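Local coordinates for F420-dependent methylenetetrahydromethanopterin dehydrogenase (Methanopyrus kandleri, PDB 1QV9) that catalyses the reversible, coenzyme F420-dependent interconversion of methenyl- and methylenetetrahydromethanopterin, a step in making methane from CO2, at the interface of chains A and B. Residues are numbered along the deposited sequence; one frame, centred on the assembly and turned at random. Chains: chain A/B, F420-dependent methylenetetrahydromethanopterin dehydrogenase.

Contact 1 and contact 2 are twins related by the two-fold axis of the A/B pair, their C-alpha centres about 28 Å apart. In each, the 3-10 helix 185-190 of one subunit meets helices 197-223 and 227-257 of the other. Contact 1 sets B:Arg185, B:Asn186 and B:Leu189 against A:Glu219, A:Arg229 and A:Ile233; contact 2 repeats them with the chains exchanged and adds A:Met204 and B:Ser236. Every subunit thus gives a 3-10 helix and receives one, a reciprocal arrangement suited to a pair within the hexamer, which is a trimer of dimers.

Contact 1: the interface of chains A and B. Residues chain A 219, 229, 233; chain B 185-186, 189-190.
The 3-10 helix 185-190 of chain B docks against the C-terminal end of helix 197-223 and the start of helix 227-257 of chain A. A:Glu219 and B:Arg185 reach towards each other from opposite directions. With CG anti to the backbone N (chi1 176°) and the chain extended beyond it, the glutamate carries its carboxylate out to the partner. B:Arg185 NH1 bonds A:Glu219 OE1 at 3.2 Å from above the carboxylate plane. Its NH2 forms a salt bridge with A:Glu219 OE2, 3.1 Å away. The guanidinium and carboxylate planes are 30° apart. Asparagine suits the neighbouring place because its amide can both give and accept: B:Asn186 ND2 donates an almost straight bond to A:Glu219 OE2 (3.0 Å, syn side), and its OD1 accepts from B:Arg185 NH2 at 2.9 Å. The amide stands nearly perpendicular to the carboxylate; OE2 thus has a well-aligned amide bond beside a weaker arginine contact that counts mainly as charge pairing. A:Ile233 supplies an apolar flank, with CD1 lying 3.9 Å from B:Asn186 OD1. Farther along, A:Arg229 has a flat face that makes few hydrogen bonds and a rim of N-H groups. Bent at chi3 (75°), it lays its guanidinium against B:Leu189, whose CD1 sits over the centre of one face. In the guanidinium plane, NH1 and NH2 share water 2, which lies 2.8 Å from A:Arg229 NH2 and 2.7 Å from the backbone carbonyl O of B:Asn186.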
loop_
_atom_site.group_PDB
_atom_site.type_symbol
_atom_site.label_atom_id
_atom_site.label_comp_id
_atom_site.label_asym_id
_atom_site.label_seq_id
_atom_site.Cartn_x
_atom_site.Cartn_y
_atom_site.Cartn_z
ATOM N N GLU A 219 -7.784 -26.823 11.987
ATOM C CA GLU A 219 -7.676 -27.845 10.941
ATOM C C GLU A 219 -6.219 -28.259 10.722
ATOM O O GLU A 219 -5.892 -29.441 10.600
ATOM C CB GLU A 219 -8.254 -27.345 9.622
ATOM C CG GLU A 219 -8.085 -28.337 8.464
ATOM C CD GLU A 219 -8.506 -27.749 7.129
ATOM O OE1 GLU A 219 -9.405 -26.905 7.130
ATOM O OE2 GLU A 219 -7.948 -28.142 6.087
ATOM N N ARG A 229 0.310 -30.848 3.506
ATOM C CA ARG A 229 -0.949 -30.131 3.546
ATOM C C ARG A 229 -1.059 -29.245 4.794
ATOM O O ARG A 229 -1.469 -28.086 4.671
ATOM C CB ARG A 229 -2.136 -31.101 3.538
ATOM C CG ARG A 229 -2.341 -31.820 2.205
ATOM C CD ARG A 229 -3.437 -32.870 2.357
ATOM N NE ARG A 229 -4.797 -32.318 2.413
ATOM C CZ ARG A 229 -5.501 -31.928 1.349
ATOM N NH1 ARG A 229 -6.729 -31.452 1.508
ATOM N NH2 ARG A 229 -4.987 -32.014 0.124
ATOM N N ILE A 233 -1.591 -25.027 5.294
ATOM C CA ILE A 233 -2.798 -24.628 5.973
ATOM C C ILE A 233 -2.509 -23.688 7.160
ATOM O O ILE A 233 -3.154 -22.616 7.255
ATOM C CB ILE A 233 -3.619 -25.890 6.438
ATOM C CG1 ILE A 233 -4.150 -26.604 5.181
ATOM C CG2 ILE A 233 -4.764 -25.487 7.364
ATOM C CD1 ILE A 233 -4.803 -27.962 5.490
ATOM N N ARG B 185 -10.615 -23.653 -0.820
ATOM C CA ARG B 185 -9.255 -23.342 -0.436
ATOM C C ARG B 185 -8.311 -24.534 -0.574
ATOM O O ARG B 185 -7.231 -24.405 -1.130
ATOM C CB ARG B 185 -9.235 -22.846 1.009
ATOM C CG ARG B 185 -7.825 -22.616 1.562
ATOM C CD ARG B 185 -7.515 -23.446 2.787
ATOM N NE ARG B 185 -8.515 -23.316 3.843
ATOM C CZ ARG B 185 -8.665 -24.199 4.824
ATOM N NH1 ARG B 185 -9.595 -24.021 5.751
ATOM N NH2 ARG B 185 -7.886 -25.276 4.860
ATOM N N ASN B 186 -8.729 -25.701 -0.085
ATOM C CA ASN B 186 -7.842 -26.841 -0.152
ATOM C C ASN B 186 -7.576 -27.395 -1.559
ATOM O O ASN B 186 -6.631 -28.162 -1.742
ATOM C CB ASN B 186 -8.306 -27.945 0.796
ATOM C CG ASN B 186 -7.962 -27.636 2.252
ATOM O OD1 ASN B 186 -7.101 -26.782 2.525
ATOM N ND2 ASN B 186 -8.620 -28.322 3.181
ATOM N N LEU B 189 -4.024 -27.170 -2.760
ATOM C CA LEU B 189 -2.981 -28.076 -2.278
ATOM C C LEU B 189 -2.665 -29.198 -3.288
ATOM O O LEU B 189 -1.558 -29.757 -3.282
ATOM C CB LEU B 189 -3.388 -28.702 -0.942
ATOM C CG LEU B 189 -3.516 -27.734 0.253
ATOM C CD1 LEU B 189 -4.301 -28.399 1.381
ATOM C CD2 LEU B 189 -2.132 -27.304 0.686
ATOM N N GLU B 190 -3.625 -29.514 -4.148
ATOM C CA GLU B 190 -3.402 -30.587 -5.127
ATOM C C GLU B 190 -2.974 -30.074 -6.489
ATOM O O GLU B 190 -2.940 -30.826 -7.464
ATOM C CB GLU B 190 -4.667 -31.442 -5.265
ATOM C CG GLU B 190 -5.039 -32.180 -3.983
ATOM C CD GLU B 190 -6.137 -33.221 -4.192
ATOM O OE1 GLU B 190 -6.442 -33.974 -3.236
ATOM O OE2 GLU B 190 -6.695 -33.287 -5.312
HETATM O O HOH W 1 -10.807 -25.062 8.364
HETATM O O HOH W 2 -6.843 -30.864 -1.574
#

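Contact 2: the interface of chains A and B. Residues chain A 185-186, 189, 204; chain B 219, 229, 233, 236.
One face of the B:Arg229 guanidinium is capped by the CD1 methyl of A:Leu189, 3.6 Å from CZ and above the centre of the group; water 3 lies in plane at its edge. The A:Arg185 guanidinium is used edge-on instead, with the B:Glu219 carboxylate carbon and water 4 in its plane. Arginine fits both places, offering its flat, weakly hydrated face to leucine in one and a row of N-H donors to an acid in the other. A:Arg185 NH1 donates to B:Glu219 OE1 at 3.1 Å, and water 4 also bridges these two groups. The amide of A:Asn186 is turned at right angles to the B:Glu219 carboxylate, and its ND2 meets the syn lone pair of B:Glu219 OE2 at 2.9 Å. Water 3 links the backbone carbonyl O of A:Asn186 to B:Arg229 NH2.

B:Ile233 fills the middle with its branched apolar chain: CG1 approaches A:Asn186 OD1 and lies 4.0 Å from CE of A:Met204, a selenomethionine whose chain bends at chi3 (50°) to bring that methyl across. One helical turn on, the small side chain of B:Ser236 probably allows the close approach of the helices, its CB 3.9 Å from A:Met204 CB. Its OG donates within its own helix, to the carbonyl O of B:Ile233 at 2.8 Å. Together the charged clamp and apolar seam join the 3-10 helix 185-190 and helix 197-223 of chain A to helices 197-223 and 227-257 of chain B, contributing to subunit pairing in the hexamer.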
loop_
_atom_site.group_PDB
_atom_site.type_symbol
_atom_site.label_atom_id
_atom_site.label_comp_id
_atom_site.label_asym_id
_atom_site.label_seq_id
_atom_site.Cartn_x
_atom_site.Cartn_y
_atom_site.Cartn_z
ATOM N N ARG A 185 -17.557 -10.061 16.097
ATOM C CA ARG A 185 -17.811 -9.046 15.095
ATOM C C ARG A 185 -19.052 -8.195 15.383
ATOM O O ARG A 185 -19.003 -6.954 15.325
ATOM C CB ARG A 185 -17.937 -9.746 13.733
ATOM C CG ARG A 185 -18.243 -8.828 12.586
ATOM C CD ARG A 185 -19.504 -9.195 11.859
ATOM N NE ARG A 185 -19.584 -10.586 11.417
ATOM C CZ ARG A 185 -20.754 -11.172 11.163
ATOM N NH1 ARG A 185 -20.810 -12.430 10.757
ATOM N NH2 ARG A 185 -21.872 -10.500 11.365
ATOM N N ASN A 186 -20.156 -8.843 15.751
ATOM C CA ASN A 186 -21.372 -8.082 15.992
ATOM C C ASN A 186 -21.381 -7.208 17.224
ATOM O O ASN A 186 -22.198 -6.299 17.331
ATOM C CB ASN A 186 -22.600 -8.994 15.968
ATOM C CG ASN A 186 -22.962 -9.434 14.536
ATOM O OD1 ASN A 186 -22.555 -8.788 13.550
ATOM N ND2 ASN A 186 -23.737 -10.525 14.420
ATOM N N LEU A 189 -21.401 -3.467 16.582
ATOM C CA LEU A 189 -22.603 -2.777 16.106
ATOM C C LEU A 189 -23.187 -1.823 17.126
ATOM O O LEU A 189 -23.785 -0.803 16.749
ATOM C CB LEU A 189 -23.639 -3.818 15.700
ATOM C CG LEU A 189 -23.305 -4.567 14.403
ATOM C CD1 LEU A 189 -24.178 -5.816 14.296
ATOM C CD2 LEU A 189 -23.472 -3.667 13.173
HETATM N N MSE A 204 -15.348 -4.590 11.638
HETATM C CA MSE A 204 -16.151 -5.804 11.704
HETATM C C MSE A 204 -15.555 -6.848 10.775
HETATM O O MSE A 204 -15.433 -8.001 11.176
HETATM C CB MSE A 204 -17.597 -5.504 11.307
HETATM C CG MSE A 204 -18.262 -4.619 12.370
HETATM SE SE MSE A 204 -20.043 -4.009 11.776
HETATM C CE MSE A 204 -20.730 -5.688 11.272
ATOM N N GLU B 219 -26.271 -13.852 6.605
ATOM C CA GLU B 219 -26.764 -13.295 7.848
ATOM C C GLU B 219 -27.384 -11.915 7.623
ATOM O O GLU B 219 -28.472 -11.608 8.120
ATOM C CB GLU B 219 -25.600 -13.196 8.856
ATOM C CG GLU B 219 -25.999 -12.634 10.191
ATOM C CD GLU B 219 -24.806 -12.392 11.117
ATOM O OE1 GLU B 219 -23.812 -13.140 11.038
ATOM O OE2 GLU B 219 -24.881 -11.460 11.930
ATOM N N ARG B 229 -28.309 -2.891 11.889
ATOM C CA ARG B 229 -27.350 -3.985 11.984
ATOM C C ARG B 229 -27.090 -4.673 10.639
ATOM O O ARG B 229 -25.928 -4.960 10.298
ATOM C CB ARG B 229 -27.827 -5.022 13.024
ATOM C CG ARG B 229 -27.983 -4.432 14.428
ATOM C CD ARG B 229 -28.614 -5.429 15.383
ATOM N NE ARG B 229 -27.776 -6.582 15.721
ATOM C CZ ARG B 229 -26.838 -6.589 16.671
ATOM N NH1 ARG B 229 -26.156 -7.701 16.899
ATOM N NH2 ARG B 229 -26.566 -5.486 17.361
ATOM N N ILE B 233 -23.548 -5.143 8.428
ATOM C CA ILE B 233 -23.160 -6.519 8.188
ATOM C C ILE B 233 -22.876 -6.819 6.706
ATOM O O ILE B 233 -21.801 -7.359 6.374
ATOM C CB ILE B 233 -24.204 -7.501 8.798
ATOM C CG1 ILE B 233 -24.164 -7.422 10.336
ATOM C CG2 ILE B 233 -23.910 -8.914 8.360
ATOM C CD1 ILE B 233 -25.382 -8.128 11.020
ATOM N N SER B 236 -19.694 -5.252 5.567
ATOM C CA SER B 236 -18.457 -5.847 6.091
ATOM C C SER B 236 -18.101 -7.067 5.210
ATOM O O SER B 236 -16.939 -7.400 5.022
ATOM C CB SER B 236 -18.604 -6.249 7.581
ATOM O OG SER B 236 -19.416 -7.418 7.780
HETATM O O HOH W 3 -24.181 -5.549 18.999
HETATM O O HOH W 4 -22.527 -14.894 9.609
#